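Local coordinates for protein endo-alpha-(1->5)-L-arabinanase (Bacillus licheniformis, PDB 6B7K) that probably cleaves internal alpha-(1->5) linkages of arabinan chains, as a calcium-containing glycoside hydrolase of family 43, at residues R256-G261 and Y276-N281; R91-Y96 and L110-R115; G189-P194 and L205-D210; D23-K28 and H262-N267. All coordinates share one frame; numbering follows the deposited sequence.

Contact 1: R256-G261 and Y276-N281; sequences RWKGPG and YDALDN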
loop_
_atom_site.group_PDB
_atom_site.type_symbol
_atom_site.label_atom_id
_atom_site.label_comp_id
_atom_site.label_asym_id
_atom_site.label_seq_id
_atom_site.Cartn_x
_atom_site.Cartn_y
_atom_site.Cartn_z
ATOM N N ARG A 256 5.726 22.087 -4.763
ATOM C CA ARG A 256 4.293 21.940 -4.996
ATOM C C ARG A 256 3.715 20.765 -4.211
ATOM O O ARG A 256 2.767 20.932 -3.440
ATOM C CB ARG A 256 4.023 21.781 -6.498
ATOM C CG ARG A 256 2.759 20.995 -6.839
ATOM C CD ARG A 256 1.608 21.880 -7.288
ATOM N NE ARG A 256 0.504 21.068 -7.794
ATOM C CZ ARG A 256 -0.629 21.558 -8.287
ATOM N NH1 ARG A 256 -0.818 22.867 -8.343
ATOM N NH2 ARG A 256 -1.574 20.736 -8.722
ATOM N N TRP A 257 4.281 19.575 -4.392
ATOM C CA TRP A 257 3.787 18.367 -3.746
ATOM C C TRP A 257 4.611 18.100 -2.494
ATOM O O TRP A 257 5.835 17.950 -2.571
ATOM C CB TRP A 257 3.842 17.179 -4.704
ATOM C CG TRP A 257 3.054 17.425 -5.946
ATOM C CD1 TRP A 257 3.545 17.695 -7.187
ATOM C CD2 TRP A 257 1.628 17.453 -6.062
ATOM N NE1 TRP A 257 2.512 17.880 -8.074
ATOM C CE2 TRP A 257 1.325 17.737 -7.408
ATOM C CE3 TRP A 257 0.579 17.263 -5.160
ATOM C CZ2 TRP A 257 0.014 17.832 -7.873
ATOM C CZ3 TRP A 257 -0.718 17.356 -5.622
ATOM C CH2 TRP A 257 -0.992 17.638 -6.967
ATOM N N LYS A 258 3.938 18.042 -1.349
ATOM C CA LYS A 258 4.589 17.885 -0.060
ATOM C C LYS A 258 4.189 16.555 0.560
ATOM O O LYS A 258 3.043 16.115 0.427
ATOM C CB LYS A 258 4.224 19.037 0.878
ATOM C CG LYS A 258 4.114 20.381 0.174
ATOM C CD LYS A 258 4.489 21.529 1.093
ATOM C CE LYS A 258 5.992 21.596 1.312
ATOM N NZ LYS A 258 6.720 21.906 0.051
ATOM N N GLY A 259 5.146 15.920 1.229
ATOM C CA GLY A 259 4.927 14.657 1.892
ATOM C C GLY A 259 4.325 13.573 1.015
ATOM O O GLY A 259 3.182 13.153 1.214
ATOM N N PRO A 260 5.082 13.089 0.033
ATOM C CA PRO A 260 4.607 11.948 -0.756
ATOM C C PRO A 260 4.709 10.663 0.045
ATOM O O PRO A 260 5.590 10.502 0.893
ATOM C CB PRO A 260 5.558 11.926 -1.961
ATOM C CG PRO A 260 6.307 13.234 -1.913
ATOM C CD PRO A 260 6.368 13.596 -0.471
ATOM N N GLY A 261 3.800 9.735 -0.225
ATOM C CA GLY A 261 3.848 8.478 0.492
ATOM C C GLY A 261 2.735 7.538 0.088
ATOM O O GLY A 261 2.032 7.754 -0.901
ATOM N N TYR A 276 0.504 15.862 -1.091
ATOM C CA TYR A 276 -0.328 16.927 -0.548
ATOM C C TYR A 276 -0.083 18.216 -1.324
ATOM O O TYR A 276 1.018 18.773 -1.284
ATOM C CB TYR A 276 -0.053 17.104 0.944
ATOM C CG TYR A 276 -0.372 15.850 1.724
ATOM C CD1 TYR A 276 0.579 14.852 1.895
ATOM C CD2 TYR A 276 -1.637 15.645 2.258
ATOM C CE1 TYR A 276 0.286 13.695 2.591
ATOM C CE2 TYR A 276 -1.939 14.492 2.957
ATOM C CZ TYR A 276 -0.975 13.520 3.116
ATOM O OH TYR A 276 -1.269 12.370 3.812
ATOM N N ASP A 277 -1.117 18.683 -2.021
ATOM C CA ASP A 277 -1.009 19.830 -2.918
ATOM C C ASP A 277 -0.880 21.115 -2.109
ATOM O O ASP A 277 -1.839 21.550 -1.465
ATOM C CB ASP A 277 -2.229 19.884 -3.833
ATOM C CG ASP A 277 -1.984 20.697 -5.084
ATOM O OD1 ASP A 277 -0.893 21.296 -5.201
ATOM O OD2 ASP A 277 -2.879 20.732 -5.956
ATOM N N ALA A 278 0.303 21.734 -2.149
ATOM C CA ALA A 278 0.505 22.996 -1.448
ATOM C C ALA A 278 -0.261 24.145 -2.091
ATOM O O ALA A 278 -0.425 25.195 -1.462
ATOM C CB ALA A 278 1.995 23.336 -1.386
ATOM N N LEU A 279 -0.731 23.975 -3.326
ATOM C CA LEU A 279 -1.517 24.991 -4.009
ATOM C C LEU A 279 -3.015 24.745 -3.884
ATOM O O LEU A 279 -3.799 25.336 -4.634
ATOM C CB LEU A 279 -1.112 25.070 -5.481
ATOM C CG LEU A 279 0.300 25.589 -5.768
ATOM C CD1 LEU A 279 0.555 25.670 -7.267
ATOM C CD2 LEU A 279 0.518 26.944 -5.111
ATOM N N ASP A 280 -3.432 23.894 -2.951
ATOM C CA ASP A 280 -4.848 23.595 -2.782
ATOM C C ASP A 280 -5.129 23.170 -1.340
ATOM O O ASP A 280 -5.837 22.197 -1.081
ATOM C CB ASP A 280 -5.299 22.526 -3.778
ATOM C CG ASP A 280 -6.800 22.525 -3.989
ATOM O OD1 ASP A 280 -7.370 23.623 -4.146
ATOM O OD2 ASP A 280 -7.409 21.434 -4.009
ATOM N N ASN A 281 -4.567 23.907 -0.382
ATOM C CA ASN A 281 -4.795 23.696 1.049
ATOM C C ASN A 281 -4.362 22.311 1.522
ATOM O O ASN A 281 -4.824 21.839 2.564
ATOM C CB ASN A 281 -6.263 23.937 1.427
ATOM C CG ASN A 281 -6.714 25.356 1.148
ATOM O OD1 ASN A 281 -6.106 26.069 0.348
ATOM N ND2 ASN A 281 -7.791 25.773 1.805
#

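Contact 2: R91-Y96 and L110-R115; sequences RYWLYY and LASTDR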
loop_
_atom_site.group_PDB
_atom_site.type_symbol
_atom_site.label_atom_id
_atom_site.label_comp_id
_atom_site.label_asym_id
_atom_site.label_seq_id
_atom_site.Cartn_x
_atom_site.Cartn_y
_atom_site.Cartn_z
ATOM N N ARG A 91 -7.865 -14.220 -10.748
ATOM C CA ARG A 91 -8.860 -13.528 -9.941
ATOM C C ARG A 91 -8.227 -12.282 -9.338
ATOM O O ARG A 91 -7.031 -12.269 -9.031
ATOM C CB ARG A 91 -9.408 -14.446 -8.839
ATOM C CG ARG A 91 -10.695 -13.972 -8.211
ATOM C CD ARG A 91 -11.362 -15.088 -7.427
ATOM N NE ARG A 91 -12.445 -14.573 -6.595
ATOM C CZ ARG A 91 -13.672 -14.316 -7.039
ATOM N NH1 ARG A 91 -13.977 -14.529 -8.311
ATOM N NH2 ARG A 91 -14.592 -13.844 -6.207
ATOM N N TYR A 92 -9.038 -11.234 -9.183
ATOM C CA TYR A 92 -8.581 -10.012 -8.534
ATOM C C TYR A 92 -8.667 -10.149 -7.020
ATOM O O TYR A 92 -9.662 -10.640 -6.480
ATOM C CB TYR A 92 -9.411 -8.809 -8.979
ATOM C CG TYR A 92 -9.231 -8.427 -10.423
ATOM C CD1 TYR A 92 -8.121 -7.702 -10.838
ATOM C CD2 TYR A 92 -10.182 -8.777 -11.376
ATOM C CE1 TYR A 92 -7.956 -7.346 -12.162
ATOM C CE2 TYR A 92 -10.027 -8.426 -12.701
ATOM C CZ TYR A 92 -8.914 -7.710 -13.091
ATOM O OH TYR A 92 -8.761 -7.360 -14.413
ATOM N N TRP A 93 -7.623 -9.694 -6.335
ATOM C CA TRP A 93 -7.551 -9.760 -4.884
ATOM C C TRP A 93 -7.458 -8.349 -4.335
ATOM O O TRP A 93 -6.619 -7.560 -4.781
ATOM C CB TRP A 93 -6.355 -10.600 -4.431
ATOM C CG TRP A 93 -6.355 -11.981 -5.017
ATOM C CD1 TRP A 93 -5.503 -12.470 -5.964
ATOM C CD2 TRP A 93 -7.263 -13.046 -4.706
ATOM N NE1 TRP A 93 -5.816 -13.777 -6.253
ATOM C CE2 TRP A 93 -6.892 -14.154 -5.495
ATOM C CE3 TRP A 93 -8.348 -13.172 -3.832
ATOM C CZ2 TRP A 93 -7.571 -15.371 -5.440
ATOM C CZ3 TRP A 93 -9.020 -14.383 -3.779
ATOM C CH2 TRP A 93 -8.628 -15.466 -4.577
ATOM N N LEU A 94 -8.327 -8.031 -3.377
ATOM C CA LEU A 94 -8.424 -6.695 -2.794
ATOM C C LEU A 94 -8.241 -6.812 -1.284
ATOM O O LEU A 94 -9.182 -7.147 -0.558
ATOM C CB LEU A 94 -9.757 -6.040 -3.147
ATOM C CG LEU A 94 -10.000 -4.629 -2.604
ATOM C CD1 LEU A 94 -9.009 -3.638 -3.202
ATOM C CD2 LEU A 94 -11.436 -4.185 -2.857
ATOM N N TYR A 95 -7.028 -6.539 -0.816
ATOM C CA TYR A 95 -6.751 -6.462 0.609
ATOM C C TYR A 95 -7.041 -5.051 1.101
ATOM O O TYR A 95 -6.758 -4.072 0.407
ATOM C CB TYR A 95 -5.299 -6.847 0.896
ATOM C CG TYR A 95 -4.989 -8.299 0.595
ATOM C CD1 TYR A 95 -5.226 -9.289 1.541
ATOM C CD2 TYR A 95 -4.467 -8.682 -0.635
ATOM C CE1 TYR A 95 -4.951 -10.618 1.273
ATOM C CE2 TYR A 95 -4.190 -10.009 -0.913
ATOM C CZ TYR A 95 -4.434 -10.972 0.045
ATOM O OH TYR A 95 -4.158 -12.296 -0.220
ATOM N N TYR A 96 -7.627 -4.953 2.292
ATOM C CA TYR A 96 -8.028 -3.669 2.849
ATOM C C TYR A 96 -7.895 -3.722 4.364
ATOM O O TYR A 96 -7.809 -4.799 4.961
ATOM C CB TYR A 96 -9.462 -3.298 2.449
ATOM C CG TYR A 96 -10.497 -4.330 2.848
ATOM C CD1 TYR A 96 -10.755 -5.431 2.041
ATOM C CD2 TYR A 96 -11.218 -4.203 4.031
ATOM C CE1 TYR A 96 -11.698 -6.376 2.399
ATOM C CE2 TYR A 96 -12.163 -5.148 4.396
ATOM C CZ TYR A 96 -12.397 -6.230 3.576
ATOM O OH TYR A 96 -13.334 -7.174 3.926
ATOM N N LEU A 110 -10.204 -9.176 3.131
ATOM C CA LEU A 110 -9.948 -9.535 1.744
ATOM C C LEU A 110 -11.253 -9.543 0.966
ATOM O O LEU A 110 -12.230 -10.172 1.385
ATOM C CB LEU A 110 -9.260 -10.901 1.645
ATOM C CG LEU A 110 -8.887 -11.393 0.245
ATOM C CD1 LEU A 110 -8.114 -10.329 -0.522
ATOM C CD2 LEU A 110 -8.080 -12.684 0.337
ATOM N N ALA A 111 -11.265 -8.826 -0.152
ATOM C CA ALA A 111 -12.353 -8.858 -1.113
ATOM C C ALA A 111 -11.821 -9.378 -2.441
ATOM O O ALA A 111 -10.630 -9.261 -2.745
ATOM C CB ALA A 111 -12.986 -7.472 -1.297
ATOM N N SER A 112 -12.718 -9.954 -3.238
ATOM C CA SER A 112 -12.299 -10.618 -4.461
ATOM C C SER A 112 -13.378 -10.483 -5.525
ATOM O O SER A 112 -14.567 -10.368 -5.218
ATOM C CB SER A 112 -11.987 -12.096 -4.202
ATOM O OG SER A 112 -11.600 -12.750 -5.393
ATOM N N THR A 113 -12.944 -10.499 -6.784
ATOM C CA THR A 113 -13.850 -10.510 -7.924
ATOM C C THR A 113 -13.104 -11.051 -9.132
ATOM O O THR A 113 -11.870 -11.049 -9.174
ATOM C CB THR A 113 -14.404 -9.117 -8.235
ATOM O OG1 THR A 113 -15.411 -9.226 -9.249
ATOM C CG2 THR A 113 -13.295 -8.212 -8.742
ATOM N N ASP A 114 -13.875 -11.512 -10.118
ATOM C CA ASP A 114 -13.314 -11.950 -11.388
ATOM C C ASP A 114 -13.106 -10.808 -12.368
ATOM O O ASP A 114 -12.345 -10.963 -13.331
ATOM C CB ASP A 114 -14.224 -12.995 -12.045
ATOM C CG ASP A 114 -15.477 -12.382 -12.643
ATOM O OD1 ASP A 114 -16.226 -11.710 -11.907
ATOM O OD2 ASP A 114 -15.704 -12.559 -13.858
ATOM N N ARG A 115 -13.768 -9.674 -12.150
ATOM C CA ARG A 115 -13.703 -8.552 -13.082
ATOM C C ARG A 115 -14.135 -7.301 -12.341
ATOM O O ARG A 115 -15.282 -7.215 -11.890
ATOM C CB ARG A 115 -14.594 -8.800 -14.301
ATOM C CG ARG A 115 -14.681 -7.617 -15.249
ATOM C CD ARG A 115 -15.417 -7.981 -16.527
ATOM N NE ARG A 115 -16.766 -8.472 -16.264
ATOM C CZ ARG A 115 -17.851 -7.706 -16.227
ATOM N NH1 ARG A 115 -17.753 -6.399 -16.430
ATOM N NH2 ARG A 115 -19.035 -8.248 -15.985
#

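Contact 3: G189-P194 and L205-D210; sequences GAVEAP and LFVSFD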
loop_
_atom_site.group_PDB
_atom_site.type_symbol
_atom_site.label_atom_id
_atom_site.label_comp_id
_atom_site.label_asym_id
_atom_site.label_seq_id
_atom_site.Cartn_x
_atom_site.Cartn_y
_atom_site.Cartn_z
ATOM N N GLY A 189 9.694 4.186 14.963
ATOM C CA GLY A 189 9.042 3.224 14.099
ATOM C C GLY A 189 8.278 3.835 12.950
ATOM O O GLY A 189 7.380 3.190 12.401
ATOM N N ALA A 190 8.618 5.063 12.558
ATOM C CA ALA A 190 7.866 5.792 11.546
ATOM C C ALA A 190 8.044 5.188 10.158
ATOM O O ALA A 190 8.646 5.808 9.275
ATOM C CB ALA A 190 8.282 7.262 11.539
ATOM N N VAL A 191 7.513 3.986 9.956
ATOM C CA VAL A 191 7.568 3.304 8.669
ATOM C C VAL A 191 6.265 2.537 8.487
ATOM O O VAL A 191 5.793 1.874 9.416
ATOM C CB VAL A 191 8.789 2.366 8.565
ATOM C CG1 VAL A 191 8.867 1.441 9.767
ATOM C CG2 VAL A 191 8.745 1.569 7.272
ATOM N N GLU A 192 5.673 2.646 7.304
ATOM C CA GLU A 192 4.402 1.993 7.014
ATOM C C GLU A 192 4.263 1.868 5.501
ATOM O O GLU A 192 5.195 2.173 4.748
ATOM C CB GLU A 192 3.233 2.767 7.636
ATOM C CG GLU A 192 3.062 4.187 7.108
ATOM C CD GLU A 192 2.008 4.977 7.868
ATOM O OE1 GLU A 192 1.387 4.413 8.793
ATOM O OE2 GLU A 192 1.802 6.165 7.540
ATOM N N ALA A 193 3.094 1.410 5.061
ATOM C CA ALA A 193 2.737 1.340 3.648
ATOM C C ALA A 193 3.755 0.575 2.796
ATOM O O ALA A 193 4.268 1.108 1.807
ATOM C CB ALA A 193 2.527 2.742 3.094
ATOM N N PRO A 194 4.048 -0.679 3.133
ATOM C CA PRO A 194 5.061 -1.415 2.378
ATOM C C PRO A 194 4.494 -2.025 1.108
ATOM O O PRO A 194 3.330 -2.420 1.043
ATOM C CB PRO A 194 5.492 -2.508 3.360
ATOM C CG PRO A 194 4.231 -2.810 4.108
ATOM C CD PRO A 194 3.459 -1.508 4.202
ATOM N N LEU A 205 11.658 -3.690 -1.659
ATOM C CA LEU A 205 10.659 -3.260 -0.688
ATOM C C LEU A 205 10.629 -1.736 -0.651
ATOM O O LEU A 205 11.601 -1.099 -0.232
ATOM C CB LEU A 205 10.966 -3.832 0.693
ATOM C CG LEU A 205 10.184 -3.213 1.855
ATOM C CD1 LEU A 205 8.685 -3.413 1.666
ATOM C CD2 LEU A 205 10.645 -3.776 3.189
ATOM N N PHE A 206 9.518 -1.152 -1.099
ATOM C CA PHE A 206 9.266 0.271 -0.914
ATOM C C PHE A 206 8.479 0.472 0.372
ATOM O O PHE A 206 7.653 -0.367 0.740
ATOM C CB PHE A 206 8.480 0.854 -2.091
ATOM C CG PHE A 206 9.163 0.710 -3.420
ATOM C CD1 PHE A 206 9.106 -0.485 -4.120
ATOM C CD2 PHE A 206 9.838 1.777 -3.984
ATOM C CE1 PHE A 206 9.723 -0.616 -5.349
ATOM C CE2 PHE A 206 10.458 1.653 -5.211
ATOM C CZ PHE A 206 10.400 0.454 -5.895
ATOM N N VAL A 207 8.743 1.583 1.060
ATOM C CA VAL A 207 8.048 1.928 2.297
ATOM C C VAL A 207 7.837 3.436 2.339
ATOM O O VAL A 207 8.375 4.190 1.526
ATOM C CB VAL A 207 8.809 1.472 3.564
ATOM C CG1 VAL A 207 8.888 -0.051 3.652
ATOM C CG2 VAL A 207 10.190 2.092 3.603
ATOM N N SER A 208 7.048 3.870 3.316
ATOM C CA SER A 208 6.807 5.281 3.574
ATOM C C SER A 208 7.365 5.633 4.947
ATOM O O SER A 208 7.121 4.914 5.922
ATOM C CB SER A 208 5.315 5.608 3.495
ATOM O OG SER A 208 4.805 5.310 2.208
ATOM N N PHE A 209 8.111 6.728 5.017
ATOM C CA PHE A 209 8.740 7.174 6.250
ATOM C C PHE A 209 7.982 8.352 6.851
ATOM O O PHE A 209 7.432 9.192 6.135
ATOM C CB PHE A 209 10.198 7.583 6.009
ATOM C CG PHE A 209 11.161 6.429 5.949
ATOM C CD1 PHE A 209 10.755 5.141 6.261
ATOM C CD2 PHE A 209 12.487 6.641 5.596
ATOM C CE1 PHE A 209 11.649 4.085 6.210
ATOM C CE2 PHE A 209 13.385 5.592 5.543
ATOM C CZ PHE A 209 12.965 4.312 5.850
ATOM N N ASP A 210 7.959 8.393 8.186
ATOM C CA ASP A 210 7.526 9.547 8.971
ATOM C C ASP A 210 6.018 9.797 8.888
ATOM O O ASP A 210 5.246 8.875 8.609
ATOM C CB ASP A 210 8.319 10.790 8.550
ATOM C CG ASP A 210 9.824 10.561 8.558
ATOM O OD1 ASP A 210 10.335 9.974 9.537
ATOM O OD2 ASP A 210 10.497 10.967 7.584
#

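Contact 4: D23-K28 and H262-N267; sequences DPSIIK and HQDVLN. With CA (calcium ion), chain F.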
loop_
_atom_site.group_PDB
_atom_site.type_symbol
_atom_site.label_atom_id
_atom_site.label_comp_id
_atom_site.label_asym_id
_atom_site.label_seq_id
_atom_site.Cartn_x
_atom_site.Cartn_y
_atom_site.Cartn_z
ATOM N N ASP A 23 -3.650 6.879 0.168
ATOM C CA ASP A 23 -3.187 5.497 0.234
ATOM C C ASP A 23 -3.607 4.730 -1.019
ATOM O O ASP A 23 -4.382 3.771 -0.926
ATOM C CB ASP A 23 -3.729 4.815 1.492
ATOM C CG ASP A 23 -3.499 5.639 2.747
ATOM O OD1 ASP A 23 -2.349 6.071 2.977
ATOM O OD2 ASP A 23 -4.473 5.866 3.499
ATOM N N PRO A 24 -3.112 5.106 -2.197
ATOM C CA PRO A 24 -3.591 4.495 -3.438
ATOM C C PRO A 24 -2.881 3.194 -3.788
ATOM O O PRO A 24 -1.765 2.909 -3.343
ATOM C CB PRO A 24 -3.274 5.574 -4.482
ATOM C CG PRO A 24 -2.017 6.173 -3.981
ATOM C CD PRO A 24 -2.120 6.163 -2.468
ATOM N N SER A 25 -3.566 2.403 -4.613
ATOM C CA SER A 25 -3.007 1.200 -5.220
ATOM C C SER A 25 -3.574 1.095 -6.625
ATOM O O SER A 25 -4.795 1.046 -6.798
ATOM C CB SER A 25 -3.342 -0.052 -4.403
ATOM O OG SER A 25 -2.732 -1.209 -4.955
ATOM N N ILE A 26 -2.694 1.062 -7.624
ATOM C CA ILE A 26 -3.102 1.147 -9.022
ATOM C C ILE A 26 -3.263 -0.249 -9.604
ATOM O O ILE A 26 -2.547 -1.196 -9.249
ATOM C CB ILE A 26 -2.096 1.981 -9.846
ATOM C CG1 ILE A 26 -2.631 2.248 -11.255
ATOM C CG2 ILE A 26 -0.751 1.284 -9.922
ATOM C CD1 ILE A 26 -3.929 3.021 -11.290
ATOM N N ILE A 27 -4.236 -0.374 -10.507
ATOM C CA ILE A 27 -4.461 -1.567 -11.314
ATOM C C ILE A 27 -5.018 -1.081 -12.650
ATOM O O ILE A 27 -5.322 0.101 -12.823
ATOM C CB ILE A 27 -5.413 -2.568 -10.615
ATOM C CG1 ILE A 27 -5.455 -3.927 -11.335
ATOM C CG2 ILE A 27 -6.811 -1.978 -10.480
ATOM C CD1 ILE A 27 -4.105 -4.589 -11.506
ATOM N N LYS A 28 -5.149 -1.998 -13.607
ATOM C CA LYS A 28 -5.491 -1.617 -14.975
ATOM C C LYS A 28 -6.125 -2.821 -15.652
ATOM O O LYS A 28 -5.425 -3.788 -15.967
ATOM C CB LYS A 28 -4.247 -1.150 -15.717
ATOM C CG LYS A 28 -4.504 -0.361 -16.978
ATOM C CD LYS A 28 -3.198 -0.154 -17.713
ATOM C CE LYS A 28 -3.390 0.601 -19.009
ATOM N NZ LYS A 28 -4.487 0.038 -19.836
ATOM N N HIS A 262 2.574 6.502 0.919
ATOM C CA HIS A 262 1.799 5.300 0.631
ATOM C C HIS A 262 1.813 4.967 -0.852
ATOM O O HIS A 262 0.781 5.029 -1.528
ATOM C CB HIS A 262 0.362 5.421 1.131
ATOM C CG HIS A 262 -0.280 4.093 1.384
ATOM N ND1 HIS A 262 -0.552 3.195 0.373
ATOM C CD2 HIS A 262 -0.673 3.497 2.534
ATOM C CE1 HIS A 262 -1.097 2.108 0.888
ATOM N NE2 HIS A 262 -1.178 2.265 2.197
ATOM N N GLN A 263 2.986 4.612 -1.356
ATOM C CA GLN A 263 3.183 4.323 -2.762
ATOM C C GLN A 263 2.807 2.879 -3.077
ATOM O O GLN A 263 2.542 2.060 -2.192
ATOM C CB GLN A 263 4.634 4.582 -3.161
ATOM C CG GLN A 263 5.596 3.488 -2.715
ATOM C CD GLN A 263 5.608 3.287 -1.210
ATOM O OE1 GLN A 263 5.607 4.250 -0.443
ATOM N NE2 GLN A 263 5.605 2.032 -0.782
ATOM N N ASP A 264 2.781 2.577 -4.372
ATOM C CA ASP A 264 2.632 1.214 -4.855
ATOM C C ASP A 264 3.146 1.180 -6.285
ATOM O O ASP A 264 3.104 2.190 -6.993
ATOM C CB ASP A 264 1.178 0.733 -4.782
ATOM C CG ASP A 264 1.067 -0.781 -4.718
ATOM O OD1 ASP A 264 2.094 -1.465 -4.906
ATOM O OD2 ASP A 264 -0.045 -1.285 -4.466
ATOM N N VAL A 265 3.644 0.017 -6.698
ATOM C CA VAL A 265 4.236 -0.160 -8.018
ATOM C C VAL A 265 3.409 -1.166 -8.806
ATOM O O VAL A 265 2.900 -2.145 -8.248
ATOM C CB VAL A 265 5.710 -0.611 -7.927
ATOM C CG1 VAL A 265 6.567 0.499 -7.339
ATOM C CG2 VAL A 265 5.833 -1.878 -7.095
ATOM N N LEU A 266 3.275 -0.920 -10.109
ATOM C CA LEU A 266 2.509 -1.782 -11.000
ATOM C C LEU A 266 3.375 -2.188 -12.180
ATOM O O LEU A 266 3.936 -1.327 -12.867
ATOM C CB LEU A 266 1.243 -1.083 -11.507
ATOM C CG LEU A 266 0.487 -1.769 -12.649
ATOM C CD1 LEU A 266 -0.082 -3.106 -12.197
ATOM C CD2 LEU A 266 -0.611 -0.864 -13.190
ATOM N N ASN A 267 3.482 -3.498 -12.406
ATOM C CA ASN A 267 4.159 -4.064 -13.570
ATOM C C ASN A 267 5.620 -3.631 -13.661
ATOM O O ASN A 267 6.203 -3.638 -14.750
ATOM C CB ASN A 267 3.414 -3.705 -14.864
ATOM C CG ASN A 267 3.625 -4.726 -15.967
ATOM O OD1 ASN A 267 4.063 -5.850 -15.717
ATOM N ND2 ASN A 267 3.304 -4.341 -17.198
HETATM CA CA CA F . 0.601 -3.714 -4.471
HETATM O O HOH W 1 1.887 -3.969 -6.729
#

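Contact 1: R256-G261 and Y276-N281
Arg256 and Asp277 meet as a salt bridge, with Arg256 NE 3.0 Å from Asp277 OD1. The oxygen sits over one face of the guanidinium rather than in its plane, and the two flat groups are turned 57° apart, so charge alone draws them together. The guanidinium also stands edge-on above the indole of Trp257, on the same face that Asp277 OD1 approaches. Trp257 CZ3 packs on Asp277 CB at 3.4 Å, while Leu279 CD1 lies near the guanidinium plane, 3.3 Å from Arg256 NH1.

Asp277 is placed by its own turn. With CG anti to the backbone N (chi1 -159°), OD1 accepts from Leu279 N at 3.3 Å, an Asx turn inside the type I turn from Asp277 to Asp280. Backbone bonds hold the two strands in antiparallel register: Ala278 N gives to Arg256 O, and Lys258 and Tyr276 form a hydrogen-bonded pair. Beyond that pair, Tyr276 sets its ring edge against backbone carbonyls, CD1 being 3.2 Å from Gly259 O, and its hydroxyl is hydrogen-bonded to His22 and His274.

An alanine in place of Arg256 would probably leave Asp277 without its cationic mate and open a gap over the indole beside Leu279. At this partly exposed end of the hairpin formed by strands 257-266 and 270-277, one carboxylate oxygen thus serves two purposes: it shapes the turn through a backbone N-H and offsets the arginine's charge, which is likely to keep Asp277 ionised.

Contact 2: R91-Y96 and L110-R115
Leu94 and Ala111 exchange two backbone hydrogen bonds, Leu94 N to Ala111 O at 2.7 Å and the nearly straight Ala111 N to Leu94 O, also 2.7 Å. Two residues along, Tyr92 and Thr113 form the next hydrogen-bonded pair. Its bonds are unequal: Tyr92 N to Thr113 O measures 2.8 Å, the return from Thr113 N to Tyr92 O 3.3 Å.

Between and beyond these pairs, side chains alternate between the faces. On one, Leu110 projects a methyl over the ring of Tyr95 in a CH-pi contact: CD1 lies 3.6 Å from the ring centroid and only 8° off its normal. Leu110 reaches it with CG anti to the backbone N (chi1 -178°), and its other methyl, CD2, comes within 4.2 Å of Trp93 CE3. Trp93 NE1 is bonded to Tyr88 O and Tyr95 OH to Met172 O, which satisfies both buried polar ends.

On the other face, Leu94 CD2 rests on Ala111 CB at 4.0 Å. The ring of Tyr96 turns an edge to the backbone N of Ala111, while its CE1 lies 4.1 Å from Ala111 CB.

Strands 92-98 and 106-113 make an antiparallel hairpin, the middle pair of a four-stranded sheet flanked by 81-87 and 122-130. Such a sheet is a blade of the five-bladed beta-propeller of family 43, and Tyr95 brings it near the calcium ligand Asp84.

Contact 3: G189-P194 and L205-D210
Glu192 and Ser208 exchange both backbone hydrogen bonds of an antiparallel pair, Ser208 N to Glu192 O at 2.9 Å and Glu192 N to Ser208 O at 3.0 Å, in strands whose directions differ by 139°. Further out, Asp210 N reaches Ala190 O at 2.9 Å.

Val191 carries the apolar side of the contact. Its CG2, anti to the backbone N, packs against Val207 CB at 3.7 Å and touches the edge of the Phe209 ring, 4.0 Å from CE1. That ring also makes a cation-pi contact with Arg184. An alanine at Phe209 would probably open a gap beside Val191 and leave Arg184 without its aromatic partner. At the other end, Pro194 CB rests on Leu205 CD1 at 3.7 Å.

Glu192 and Ser208 project from the opposite face. Ser208 OG lies 3.5 Å from Ala193 CB and is hydrogen-bonded to Gln263, while Glu192 OE1 is hydrogen-bonded to Ser157.

The hairpin of strands 191-199 and 202-209 belongs to one propeller blade, and it presents Glu192, the predicted proton donor, to the active site.

Contact 4: D23-K28 and H262-N267
Asp23 lies across one face of the His262 imidazole. Its CB sits over the ring centre, 3.5 Å from the centroid and 10° off the normal, a CH-pi contact; the carboxylate then leans over the rim, with OD1 3.1 Å from CD2 of His262 and its plane turned 55° from the ring. Its other oxygen, OD2, is hydrogen-bonded to Thr38. Asp23 is the predicted proton acceptor and His262 a predicted substrate-recognition residue, so the packing joins two residues that probably serve the active site.

Ser25 and Asp264 meet tip to tip. Ser25 OG donates to Asp264 OD2 at 2.7 Å, on the anti side of the carboxylate. Both oxygens of Asp264 bind calcium, OD1 at 2.7 Å and OD2 at 2.5 Å; Asp84, Asp142 and a water held by Val265 O complete the ligands. Ser25 is thus a second-shell residue, and its bond is likely to steady the orientation of this metal ligand. Farther along, Ile26 CG2 packs on Leu266 CB at 3.5 Å, the two side chains nearly at right angles.

Strands 25-28 and 263-266 run almost parallel, 22° apart, and meet through side chains. Strand 32-38 pairs with the first and 270-277 with the second, while 81-87 and 191-199 pack alongside.

Along the chain, the segment 23-28 of contact 4 comes first, then contacts 2 and 3 whole, and last the end of the chain, where contacts 1 and 4 alternate. Contact 4 thus encloses contacts 2 and 3 in its loop and brings distant parts of the sequence together near the centre of the propeller. Contacts 1, 2 and 3 are hairpins of three different sheets; the centres of 1 and 2 stand about 30 Å apart across the molecule. Strand 257-266 serves both contacts 1 and 4. Contacts 3 and 4 touch, with a probable hydrogen bond from Gln263 NE2 to Ala193 O at 3.1 Å; one carries the predicted proton donor, the other the predicted acceptor, consistent with a shared central active site.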